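Local structure of carbamate kinase (2E9Y) at residues I9-N14 / S37-V42; V117-S122 / A212-D217; E144-R147 / V152-R155; L298-Q303 / L307-V312. The protein probably catalyses the reversible reaction of ATP with carbamate to form carbamoyl phosphate and ADP. All coordinates share one frame; numbering follows the deposited sequence.

Contact 1 of 4, residues I9-N14 / S37-V42; sequences IALGGN and SIIADV
I9 and L11 meet I39 and V42 where the first strand of the amino acid kinase fold lies against helix 25-44. This helix links strand 6-10 to the parallel strand 48-52, so the contact lies inside a beta-alpha-beta crossover. All four residues are buried, and the joint is wholly apolar.

Two methyl-to-methyl pairs carry it. L11 CD1 lies 4.1 Å from I39 CD1. I39 has CG1 beside its own backbone N (chi1 -70°), and CD1 then runs on extended toward the strand. I9 CD1 comes within 4.3 Å of V42 CG1. I39 and V42 are three residues apart and share one face of the helix. I9 and L11 point to the same side of the chain, toward the helix. A10, between them, packs on helix 216-226 instead.

Other apolar neighbours join in. I39 also touches I51 of strand 48-52 and L97 of helix 78-103. L11 also packs on I51.

The polar contacts lie apart from these pairs. The glycine-rich segment G12-N14 follows the strand, and in this family it typically lies near the nucleotide phosphates. On the helix, D41 OD1 forms a salt bridge with R104 NH1.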
loop_
_atom_site.group_PDB
_atom_site.type_symbol
_atom_site.label_atom_id
_atom_site.label_comp_id
_atom_site.label_asym_id
_atom_site.label_seq_id
_atom_site.Cartn_x
_atom_site.Cartn_y
_atom_site.Cartn_z
ATOM N N ILE A 9 -5.082 -2.850 -18.659
ATOM C CA ILE A 9 -6.325 -3.580 -18.437
ATOM C C ILE A 9 -6.993 -3.092 -17.160
ATOM O O ILE A 9 -6.468 -3.287 -16.067
ATOM C CB ILE A 9 -6.052 -5.095 -18.318
ATOM C CG1 ILE A 9 -5.357 -5.584 -19.594
ATOM C CG2 ILE A 9 -7.353 -5.854 -18.091
ATOM C CD1 ILE A 9 -4.814 -6.994 -19.516
ATOM N N ALA A 10 -8.147 -2.457 -17.317
ATOM C CA ALA A 10 -8.897 -1.922 -16.190
ATOM C C ALA A 10 -9.941 -2.915 -15.679
ATOM O O ALA A 10 -10.959 -3.153 -16.330
ATOM C CB ALA A 10 -9.570 -0.612 -16.597
ATOM N N LEU A 11 -9.675 -3.488 -14.510
ATOM C CA LEU A 11 -10.581 -4.449 -13.893
ATOM C C LEU A 11 -11.714 -3.743 -13.157
ATOM O O LEU A 11 -11.575 -2.590 -12.740
ATOM C CB LEU A 11 -9.818 -5.337 -12.903
ATOM C CG LEU A 11 -8.671 -6.173 -13.470
ATOM C CD1 LEU A 11 -7.996 -6.978 -12.357
ATOM C CD2 LEU A 11 -9.224 -7.109 -14.540
ATOM N N GLY A 12 -12.829 -4.446 -13.002
ATOM C CA GLY A 12 -13.980 -3.892 -12.310
ATOM C C GLY A 12 -14.234 -4.583 -10.981
ATOM O O GLY A 12 -13.425 -5.392 -10.528
ATOM N N GLY A 13 -15.364 -4.272 -10.357
ATOM C CA GLY A 13 -15.686 -4.871 -9.074
ATOM C C GLY A 13 -15.762 -6.390 -9.065
ATOM O O GLY A 13 -15.382 -7.025 -8.077
ATOM N N ASN A 14 -16.236 -6.978 -10.161
ATOM C CA ASN A 14 -16.378 -8.431 -10.252
ATOM C C ASN A 14 -15.060 -9.197 -10.197
ATOM O O ASN A 14 -15.047 -10.417 -10.015
ATOM C CB ASN A 14 -17.142 -8.810 -11.529
ATOM C CG ASN A 14 -16.353 -8.528 -12.799
ATOM O OD1 ASN A 14 -15.905 -7.406 -13.035
ATOM N ND2 ASN A 14 -16.189 -9.552 -13.630
ATOM N N SER A 37 -6.511 -16.102 -12.989
ATOM C CA SER A 37 -6.429 -17.210 -13.929
ATOM C C SER A 37 -6.587 -16.662 -15.342
ATOM O O SER A 37 -5.801 -16.980 -16.236
ATOM C CB SER A 37 -7.528 -18.233 -13.642
ATOM O OG SER A 37 -7.366 -19.384 -14.451
ATOM N N ILE A 38 -7.602 -15.824 -15.526
ATOM C CA ILE A 38 -7.882 -15.211 -16.820
ATOM C C ILE A 38 -6.744 -14.293 -17.274
ATOM O O ILE A 38 -6.379 -14.284 -18.449
ATOM C CB ILE A 38 -9.208 -14.423 -16.764
ATOM C CG1 ILE A 38 -10.372 -15.404 -16.603
ATOM C CG2 ILE A 38 -9.384 -13.581 -18.024
ATOM C CD1 ILE A 38 -11.694 -14.752 -16.300
ATOM N N ILE A 39 -6.178 -13.524 -16.349
ATOM C CA ILE A 39 -5.076 -12.635 -16.705
ATOM C C ILE A 39 -3.865 -13.459 -17.134
ATOM O O ILE A 39 -3.119 -13.062 -18.030
ATOM C CB ILE A 39 -4.678 -11.726 -15.522
ATOM C CG1 ILE A 39 -5.781 -10.697 -15.274
ATOM C CG2 ILE A 39 -3.352 -11.033 -15.814
ATOM C CD1 ILE A 39 -5.571 -9.860 -14.026
ATOM N N ALA A 40 -3.676 -14.608 -16.489
ATOM C CA ALA A 40 -2.560 -15.488 -16.818
ATOM C C ALA A 40 -2.694 -15.954 -18.263
ATOM O O ALA A 40 -1.696 -16.119 -18.967
ATOM C CB ALA A 40 -2.540 -16.688 -15.879
ATOM N N ASP A 41 -3.931 -16.169 -18.701
ATOM C CA ASP A 41 -4.174 -16.598 -20.070
ATOM C C ASP A 41 -3.698 -15.501 -21.015
ATOM O O ASP A 41 -2.991 -15.765 -21.987
ATOM C CB ASP A 41 -5.667 -16.875 -20.300
ATOM C CG ASP A 41 -6.167 -18.075 -19.513
ATOM O OD1 ASP A 41 -5.361 -18.993 -19.254
ATOM O OD2 ASP A 41 -7.366 -18.111 -19.166
ATOM N N VAL A 42 -4.078 -14.265 -20.708
ATOM C CA VAL A 42 -3.699 -13.118 -21.520
ATOM C C VAL A 42 -2.183 -12.988 -21.643
ATOM O O VAL A 42 -1.665 -12.701 -22.725
ATOM C CB VAL A 42 -4.279 -11.818 -20.926
ATOM C CG1 VAL A 42 -3.692 -10.609 -21.631
ATOM C CG2 VAL A 42 -5.793 -11.829 -21.060
#

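Contact 2 of 4, residues V117-S122 / A212-D217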
loop_
_atom_site.group_PDB
_atom_site.type_symbol
_atom_site.label_atom_id
_atom_site.label_comp_id
_atom_site.label_asym_id
_atom_site.label_seq_id
_atom_site.Cartn_x
_atom_site.Cartn_y
_atom_site.Cartn_z
ATOM N N VAL A 117 -2.579 10.532 -8.750
ATOM C CA VAL A 117 -3.094 11.113 -9.981
ATOM C C VAL A 117 -3.293 12.609 -9.776
ATOM O O VAL A 117 -3.892 13.031 -8.787
ATOM C CB VAL A 117 -4.440 10.468 -10.383
ATOM C CG1 VAL A 117 -5.008 11.153 -11.613
ATOM C CG2 VAL A 117 -4.237 8.994 -10.667
ATOM N N LEU A 118 -2.771 13.408 -10.702
ATOM C CA LEU A 118 -2.898 14.863 -10.622
ATOM C C LEU A 118 -4.278 15.305 -11.113
ATOM O O LEU A 118 -4.734 14.874 -12.169
ATOM C CB LEU A 118 -1.815 15.537 -11.480
ATOM C CG LEU A 118 -1.761 17.071 -11.467
ATOM C CD1 LEU A 118 -1.300 17.544 -10.099
ATOM C CD2 LEU A 118 -0.808 17.577 -12.540
ATOM N N VAL A 119 -4.947 16.152 -10.334
ATOM C CA VAL A 119 -6.254 16.674 -10.724
ATOM C C VAL A 119 -6.170 18.198 -10.659
ATOM O O VAL A 119 -5.229 18.741 -10.070
ATOM C CB VAL A 119 -7.391 16.150 -9.802
ATOM C CG1 VAL A 119 -7.467 14.626 -9.906
ATOM C CG2 VAL A 119 -7.156 16.577 -8.359
ATOM N N ASP A 120 -7.135 18.885 -11.265
ATOM C CA ASP A 120 -7.128 20.347 -11.277
ATOM C C ASP A 120 -8.049 20.933 -10.214
ATOM O O ASP A 120 -9.209 20.546 -10.094
ATOM C CB ASP A 120 -7.541 20.862 -12.659
ATOM C CG ASP A 120 -7.197 22.326 -12.862
ATOM O OD1 ASP A 120 -7.664 23.167 -12.069
ATOM O OD2 ASP A 120 -6.451 22.635 -13.816
ATOM N N VAL A 121 -7.519 21.876 -9.444
ATOM C CA VAL A 121 -8.275 22.515 -8.379
ATOM C C VAL A 121 -9.497 23.281 -8.888
ATOM O O VAL A 121 -10.419 23.570 -8.124
ATOM C CB VAL A 121 -7.373 23.477 -7.580
ATOM C CG1 VAL A 121 -6.994 24.675 -8.438
ATOM C CG2 VAL A 121 -8.072 23.913 -6.314
ATOM N N SER A 122 -9.511 23.596 -10.181
ATOM C CA SER A 122 -10.629 24.335 -10.765
ATOM C C SER A 122 -11.760 23.411 -11.209
ATOM O O SER A 122 -12.831 23.875 -11.603
ATOM C CB SER A 122 -10.152 25.152 -11.966
ATOM O OG SER A 122 -9.780 24.311 -13.045
ATOM N N ALA A 212 -10.703 13.230 -2.359
ATOM C CA ALA A 212 -11.534 13.115 -3.544
ATOM C C ALA A 212 -11.276 11.743 -4.132
ATOM O O ALA A 212 -10.358 11.039 -3.703
ATOM C CB ALA A 212 -11.153 14.195 -4.556
ATOM N N VAL A 213 -12.095 11.351 -5.097
ATOM C CA VAL A 213 -11.897 10.076 -5.764
ATOM C C VAL A 213 -11.756 10.371 -7.251
ATOM O O VAL A 213 -12.218 11.405 -7.735
ATOM C CB VAL A 213 -13.074 9.105 -5.530
ATOM C CG1 VAL A 213 -13.162 8.753 -4.054
ATOM C CG2 VAL A 213 -14.376 9.723 -6.011
ATOM N N VAL A 214 -11.086 9.479 -7.967
ATOM C CA VAL A 214 -10.901 9.650 -9.402
ATOM C C VAL A 214 -11.449 8.403 -10.081
ATOM O O VAL A 214 -11.183 7.289 -9.633
ATOM C CB VAL A 214 -9.404 9.827 -9.742
ATOM C CG1 VAL A 214 -9.200 9.885 -11.249
ATOM C CG2 VAL A 214 -8.882 11.092 -9.078
ATOM N N ASP A 215 -12.231 8.591 -11.143
ATOM C CA ASP A 215 -12.808 7.466 -11.871
ATOM C C ASP A 215 -11.676 6.568 -12.373
ATOM O O ASP A 215 -10.766 7.028 -13.071
ATOM C CB ASP A 215 -13.630 7.972 -13.058
ATOM C CG ASP A 215 -14.356 6.860 -13.774
ATOM O OD1 ASP A 215 -13.728 6.189 -14.619
ATOM O OD2 ASP A 215 -15.553 6.651 -13.485
ATOM N N LYS A 216 -11.736 5.285 -12.033
ATOM C CA LYS A 216 -10.679 4.362 -12.430
ATOM C C LYS A 216 -10.567 4.151 -13.935
ATOM O O LYS A 216 -9.488 3.857 -14.445
ATOM C CB LYS A 216 -10.867 3.010 -11.732
ATOM C CG LYS A 216 -12.136 2.257 -12.101
ATOM C CD LYS A 216 -11.897 1.313 -13.262
ATOM C CE LYS A 216 -13.063 0.349 -13.433
ATOM N NZ LYS A 216 -12.802 -0.626 -14.522
ATOM N N ASP A 217 -11.675 4.293 -14.650
ATOM C CA ASP A 217 -11.633 4.104 -16.095
ATOM C C ASP A 217 -11.022 5.318 -16.786
ATOM O O ASP A 217 -10.174 5.172 -17.671
ATOM C CB ASP A 217 -13.035 3.804 -16.623
ATOM C CG ASP A 217 -13.554 2.469 -16.123
ATOM O OD1 ASP A 217 -12.817 1.471 -16.263
ATOM O OD2 ASP A 217 -14.682 2.413 -15.587
#
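This is a small, buried, apolar contact between the last part of strand 112-119 and the loop that leads into helix 216-226. The strand belongs to the large mixed sheet of the amino acid kinase fold.

V214 is the hub. It faces two valines of the strand, and each of its methyls serves one of them. CG2 of V214 lies 3.9 Å from CG1 of V119, the closer of the two approaches. CG1 of V214 is 4.4 Å from CG1 of V117, a looser touch. With chi1 at 175°, V214 has CG1 opposite its backbone N and CG2 beside it, which spreads the two methyls over the two strand residues. The branches of V119 and V214 lie alongside each other, pointing opposite ways. L118, between the two strand valines, points away from the loop.

Both segments turn polar beyond the valines. After the strand, D120 forms an Asx turn: S122 N donates to D120 OD1 at 2.7 Å, nearly straight at 163°, on the anti lone pair. In the other segment, D215 is the N-cap of helix 216-226. Its OD1 accepts a weak bond from D217 N at 2.8 Å and another bond from L218 N.

Strands 170-173 and 197-201 also touch the valines. V117 and V214 both meet P170 of strand 170-173, and V214 also meets P198 of strand 197-201. Beyond the cap, D217 OD2 forms a salt bridge with K278 NZ of helix 275-289, which ties the two helices together.

Contact 3 of 4, residues E144-R147 / V152-R155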
loop_
_atom_site.group_PDB
_atom_site.type_symbol
_atom_site.label_atom_id
_atom_site.label_comp_id
_atom_site.label_asym_id
_atom_site.label_seq_id
_atom_site.Cartn_x
_atom_site.Cartn_y
_atom_site.Cartn_z
ATOM N N GLU A 144 -22.218 19.211 12.119
ATOM C CA GLU A 144 -21.002 19.543 12.852
ATOM C C GLU A 144 -19.777 19.381 11.952
ATOM O O GLU A 144 -18.884 20.232 11.938
ATOM C CB GLU A 144 -20.881 18.642 14.084
ATOM C CG GLU A 144 -19.645 18.882 14.935
ATOM C CD GLU A 144 -19.502 20.326 15.373
ATOM O OE1 GLU A 144 -20.499 20.910 15.847
ATOM O OE2 GLU A 144 -18.388 20.875 15.250
ATOM N N LEU A 145 -19.738 18.287 11.200
ATOM C CA LEU A 145 -18.626 18.024 10.293
ATOM C C LEU A 145 -18.550 19.099 9.211
ATOM O O LEU A 145 -17.460 19.465 8.768
ATOM C CB LEU A 145 -18.782 16.642 9.650
ATOM C CG LEU A 145 -18.552 15.448 10.585
ATOM C CD1 LEU A 145 -19.053 14.168 9.943
ATOM C CD2 LEU A 145 -17.067 15.343 10.906
ATOM N N SER A 146 -19.709 19.603 8.793
ATOM C CA SER A 146 -19.762 20.644 7.772
ATOM C C SER A 146 -19.238 21.956 8.343
ATOM O O SER A 146 -18.522 22.694 7.671
ATOM C CB SER A 146 -21.198 20.844 7.276
ATOM O OG SER A 146 -21.694 19.678 6.640
ATOM N N ARG A 147 -19.597 22.239 9.591
ATOM C CA ARG A 147 -19.162 23.466 10.247
ATOM C C ARG A 147 -17.680 23.424 10.602
ATOM O O ARG A 147 -16.971 24.420 10.465
ATOM C CB ARG A 147 -19.971 23.698 11.524
ATOM C CG ARG A 147 -19.653 25.008 12.228
ATOM C CD ARG A 147 -20.127 24.987 13.674
ATOM N NE ARG A 147 -19.366 24.037 14.485
ATOM C CZ ARG A 147 -18.064 24.140 14.735
ATOM N NH1 ARG A 147 -17.367 25.155 14.241
ATOM N NH2 ARG A 147 -17.455 23.227 15.481
ATOM N N VAL A 152 -19.257 18.157 2.882
ATOM C CA VAL A 152 -20.515 18.317 2.168
ATOM C C VAL A 152 -21.312 17.020 2.250
ATOM O O VAL A 152 -20.755 15.930 2.104
ATOM C CB VAL A 152 -20.270 18.663 0.693
ATOM C CG1 VAL A 152 -21.594 18.805 -0.037
ATOM C CG2 VAL A 152 -19.466 19.950 0.600
ATOM N N PHE A 153 -22.616 17.144 2.469
ATOM C CA PHE A 153 -23.484 15.976 2.594
ATOM C C PHE A 153 -24.682 16.008 1.663
ATOM O O PHE A 153 -25.079 17.062 1.169
ATOM C CB PHE A 153 -24.008 15.868 4.034
ATOM C CG PHE A 153 -22.941 15.596 5.049
ATOM C CD1 PHE A 153 -22.230 16.644 5.623
ATOM C CD2 PHE A 153 -22.624 14.292 5.407
ATOM C CE1 PHE A 153 -21.212 16.395 6.537
ATOM C CE2 PHE A 153 -21.608 14.036 6.322
ATOM C CZ PHE A 153 -20.900 15.089 6.887
ATOM N N LYS A 154 -25.247 14.830 1.429
ATOM C CA LYS A 154 -26.450 14.682 0.625
ATOM C C LYS A 154 -27.405 13.854 1.467
ATOM O O LYS A 154 -27.001 12.878 2.108
ATOM C CB LYS A 154 -26.169 13.964 -0.697
ATOM C CG LYS A 154 -25.852 14.909 -1.846
ATOM C CD LYS A 154 -25.660 14.152 -3.155
ATOM C CE LYS A 154 -25.481 15.118 -4.320
ATOM N NZ LYS A 154 -24.428 16.134 -4.039
ATOM N N ARG A 155 -28.670 14.250 1.493
ATOM C CA ARG A 155 -29.641 13.511 2.273
ATOM C C ARG A 155 -29.958 12.186 1.587
ATOM O O ARG A 155 -30.090 12.122 0.365
ATOM C CB ARG A 155 -30.914 14.345 2.447
ATOM C CG ARG A 155 -31.980 13.692 3.311
ATOM C CD ARG A 155 -33.226 14.553 3.368
ATOM N NE ARG A 155 -32.962 15.872 3.937
ATOM C CZ ARG A 155 -32.748 16.105 5.229
ATOM N NH1 ARG A 155 -32.770 15.107 6.100
ATOM N NH2 ARG A 155 -32.518 17.341 5.649
#
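F153 turns the edge of its ring to L145 and S146, and this edge is the tight part of the contact. S146 OG lies in the ring plane, 3.2 Å from F153 CD1 and 3.3 Å from F153 CE1. The slightly positive ring hydrogens probably make this approach to oxygen favourable. S146 CB points neither at the strand nor away from it, and chi1 of -63° carries OG to the ring edge. S146 OG is also within hydrogen-bonding distance of W151 O and of A142 O, one turn back in the helix. Its single proton must be shared or go to one of them.

L145 meets the far end of the ring. Its CD1 is 3.7 Å from F153 CZ, and its CB lies 3.8 Å from the same carbon. The L145 chain runs roughly perpendicular to that of F153.

After helix 139-149 a short turn brings strand 152-155 back against it. The strand is part of a small antiparallel sheet, consistent with the protruding subdomain of carbamate kinases. Y137 of this sheet meets the F153 ring edge-to-face.

The outer side is looser. E144 points away from the strand, and its OE2 forms a salt bridge with R147 NH2. K154 and R155 are exposed, and K154 NZ hydrogen-bonds to P129 O.

Contact 4 of 4, residues L298-Q303 / L307-V312; sequences LEEARQ and LQAGTV
Q303 and Q308 are joined by a backbone hydrogen bond. Q308 N donates to Q303 O at 2.9 Å, with an N-H...O angle of 161°.

A309 packs beside this bond. Its CB lies 3.5 Å from Q303 CB, a close approach. The carboxylate end of E300 approaches the same methyl from another direction, with E300 OE1 4.0 Å from A309 CB. Beyond CG the E300 chain is extended, which carries the group that far. Q303 OE1 lies near Q308 CB, but Q303 has two modelled conformers, so this approach is uncertain.

The bond from Q308 back to Q303 belongs to a Schellman motif that ends helix 301-305. L307 is the residue that leaves the helix, with a positive phi of 69°. The chain then passes through G310, also at positive phi, into strand 311-314. That strand pairs antiparallel with strand 293-297, just before the helix.

Further out, other bonds place the two segments. A type I turn from L298 to A301 brings E300 to the N-cap of the helix. Q308 NE2 hydrogen-bonds to S306 O. L307 O accepts from R254 NH2. R302 NE forms a salt bridge with D45 OD2, and T311 OG1 hydrogen-bonds with L253 O.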
loop_
_atom_site.group_PDB
_atom_site.type_symbol
_atom_site.label_atom_id
_atom_site.label_comp_id
_atom_site.label_asym_id
_atom_site.label_seq_id
_atom_site.Cartn_x
_atom_site.Cartn_y
_atom_site.Cartn_z
ATOM N N LEU A 298 -15.062 -9.631 -18.394
ATOM C CA LEU A 298 -13.880 -10.205 -17.757
ATOM C C LEU A 298 -13.760 -11.662 -18.186
ATOM O O LEU A 298 -12.671 -12.150 -18.472
ATOM C CB LEU A 298 -14.002 -10.131 -16.228
ATOM C CG LEU A 298 -12.977 -10.919 -15.396
ATOM C CD1 LEU A 298 -11.571 -10.415 -15.671
ATOM C CD2 LEU A 298 -13.311 -10.776 -13.914
ATOM N N GLU A 299 -14.894 -12.348 -18.236
ATOM C CA GLU A 299 -14.919 -13.751 -18.627
ATOM C C GLU A 299 -14.330 -13.972 -20.022
ATOM O O GLU A 299 -13.589 -14.930 -20.240
ATOM C CB GLU A 299 -16.354 -14.282 -18.595
ATOM C CG GLU A 299 -17.099 -14.036 -17.287
ATOM C CD GLU A 299 -16.373 -14.594 -16.077
ATOM O OE1 GLU A 299 -16.058 -15.805 -16.074
ATOM O OE2 GLU A 299 -16.120 -13.822 -15.125
ATOM N N GLU A 300 -14.650 -13.082 -20.957
ATOM C CA GLU A 300 -14.169 -13.210 -22.335
ATOM C C GLU A 300 -12.871 -12.450 -22.603
ATOM O O GLU A 300 -12.477 -12.279 -23.756
ATOM C CB GLU A 300 -15.246 -12.714 -23.313
ATOM C CG GLU A 300 -16.659 -13.203 -23.005
ATOM C CD GLU A 300 -17.665 -12.835 -24.089
ATOM O OE1 GLU A 300 -17.754 -11.645 -24.458
ATOM O OE2 GLU A 300 -18.377 -13.742 -24.571
ATOM N N ALA A 301 -12.206 -12.009 -21.540
ATOM C CA ALA A 301 -10.967 -11.243 -21.658
ATOM C C ALA A 301 -9.989 -11.728 -22.728
ATOM O O ALA A 301 -9.483 -10.930 -23.519
ATOM C CB ALA A 301 -10.264 -11.186 -20.305
ATOM N N ARG A 302 -9.719 -13.029 -22.753
ATOM C CA ARG A 302 -8.782 -13.583 -23.724
ATOM C C ARG A 302 -9.152 -13.180 -25.146
ATOM O O ARG A 302 -8.290 -12.798 -25.935
ATOM C CB ARG A 302 -8.730 -15.110 -23.600
ATOM C CG ARG A 302 -7.496 -15.729 -24.230
ATOM C CD ARG A 302 -7.315 -17.175 -23.798
ATOM N NE ARG A 302 -5.947 -17.635 -24.025
ATOM C CZ ARG A 302 -5.479 -18.817 -23.638
ATOM N NH1 ARG A 302 -6.270 -19.672 -23.004
ATOM N NH2 ARG A 302 -4.214 -19.140 -23.873
ATOM N N GLN A 303 -10.438 -13.258 -25.472
ATOM C CA GLN A 303 -10.901 -12.881 -26.804
ATOM C C GLN A 303 -10.941 -11.365 -26.944
ATOM O O GLN A 303 -10.610 -10.824 -28.001
ATOM C CB GLN A 303 -12.297 -13.450 -27.073
ATOM C CG GLN A 303 -12.341 -14.970 -27.142
ATOM C CD GLN A 303 -11.485 -15.525 -28.268
ATOM O OE1 GLN A 303 -11.742 -15.269 -29.444
ATOM N NE2 GLN A 303 -10.457 -16.287 -27.909
ATOM N N LEU A 307 -9.403 -8.541 -29.766
ATOM C CA LEU A 307 -10.402 -7.754 -30.475
ATOM C C LEU A 307 -11.453 -8.646 -31.126
ATOM O O LEU A 307 -12.076 -8.287 -32.118
ATOM C CB LEU A 307 -9.700 -6.872 -31.509
ATOM C CG LEU A 307 -8.707 -5.904 -30.853
ATOM C CD1 LEU A 307 -8.136 -4.898 -31.850
ATOM C CD2 LEU A 307 -9.325 -5.079 -29.721
ATOM N N GLN A 308 -11.624 -9.864 -30.578
ATOM C CA GLN A 308 -12.592 -10.795 -31.148
ATOM C C GLN A 308 -13.869 -10.889 -30.302
ATOM O O GLN A 308 -14.788 -11.636 -30.587
ATOM C CB GLN A 308 -11.937 -12.170 -31.236
ATOM C CG GLN A 308 -10.677 -12.175 -32.099
ATOM C CD GLN A 308 -11.000 -11.641 -33.476
ATOM O OE1 GLN A 308 -11.870 -12.116 -34.188
ATOM N NE2 GLN A 308 -10.205 -10.623 -33.863
ATOM N N ALA A 309 -13.872 -10.126 -29.196
ATOM C CA ALA A 309 -15.061 -10.058 -28.355
ATOM C C ALA A 309 -15.200 -8.667 -27.759
ATOM O O ALA A 309 -14.265 -7.875 -27.774
ATOM C CB ALA A 309 -14.918 -11.089 -27.230
ATOM N N GLY A 310 -16.379 -8.340 -27.245
ATOM C CA GLY A 310 -16.590 -7.021 -26.676
ATOM C C GLY A 310 -16.784 -5.954 -27.736
ATOM O O GLY A 310 -16.925 -6.260 -28.922
ATOM N N THR A 311 -16.786 -4.696 -27.311
ATOM C CA THR A 311 -16.969 -3.580 -28.230
ATOM C C THR A 311 -15.648 -2.892 -28.551
ATOM O O THR A 311 -14.997 -2.339 -27.668
ATOM C CB THR A 311 -17.925 -2.527 -27.640
ATOM O OG1 THR A 311 -19.189 -3.138 -27.360
ATOM C CG2 THR A 311 -18.128 -1.377 -28.620
ATOM N N VAL A 312 -15.252 -2.932 -29.820
ATOM C CA VAL A 312 -14.017 -2.286 -30.236
ATOM C C VAL A 312 -14.327 -0.851 -30.660
ATOM O O VAL A 312 -15.115 -0.620 -31.581
ATOM C CB VAL A 312 -13.365 -3.026 -31.421
ATOM C CG1 VAL A 312 -12.060 -2.346 -31.801
ATOM C CG2 VAL A 312 -13.124 -4.478 -31.054
#

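Overall arrangement
Contacts 1, 2 and 4 all reach the large mixed sheet. Contacts 1 and 4 are neighbours, with centres 11 Å apart. They meet where I38 CG2 lies 3.4 Å from A301 CB. Contacts 1 and 2 have centres 24 Å apart, on opposite sides of the chain's centre. They still touch: K216 NZ, in the conformer given, lies 2.9 Å from L11 O, a probable hydrogen bond beside the glycine-rich segment. Contacts 2 and 4 do not touch, and their nearest atoms are about 10 Å apart. Contact 3 stands apart on the small sheet. Its nearest atoms are about 11 Å from contact 2 and about 22 Å from contact 1. Along the chain it is nested within the loop that contact 2 closes.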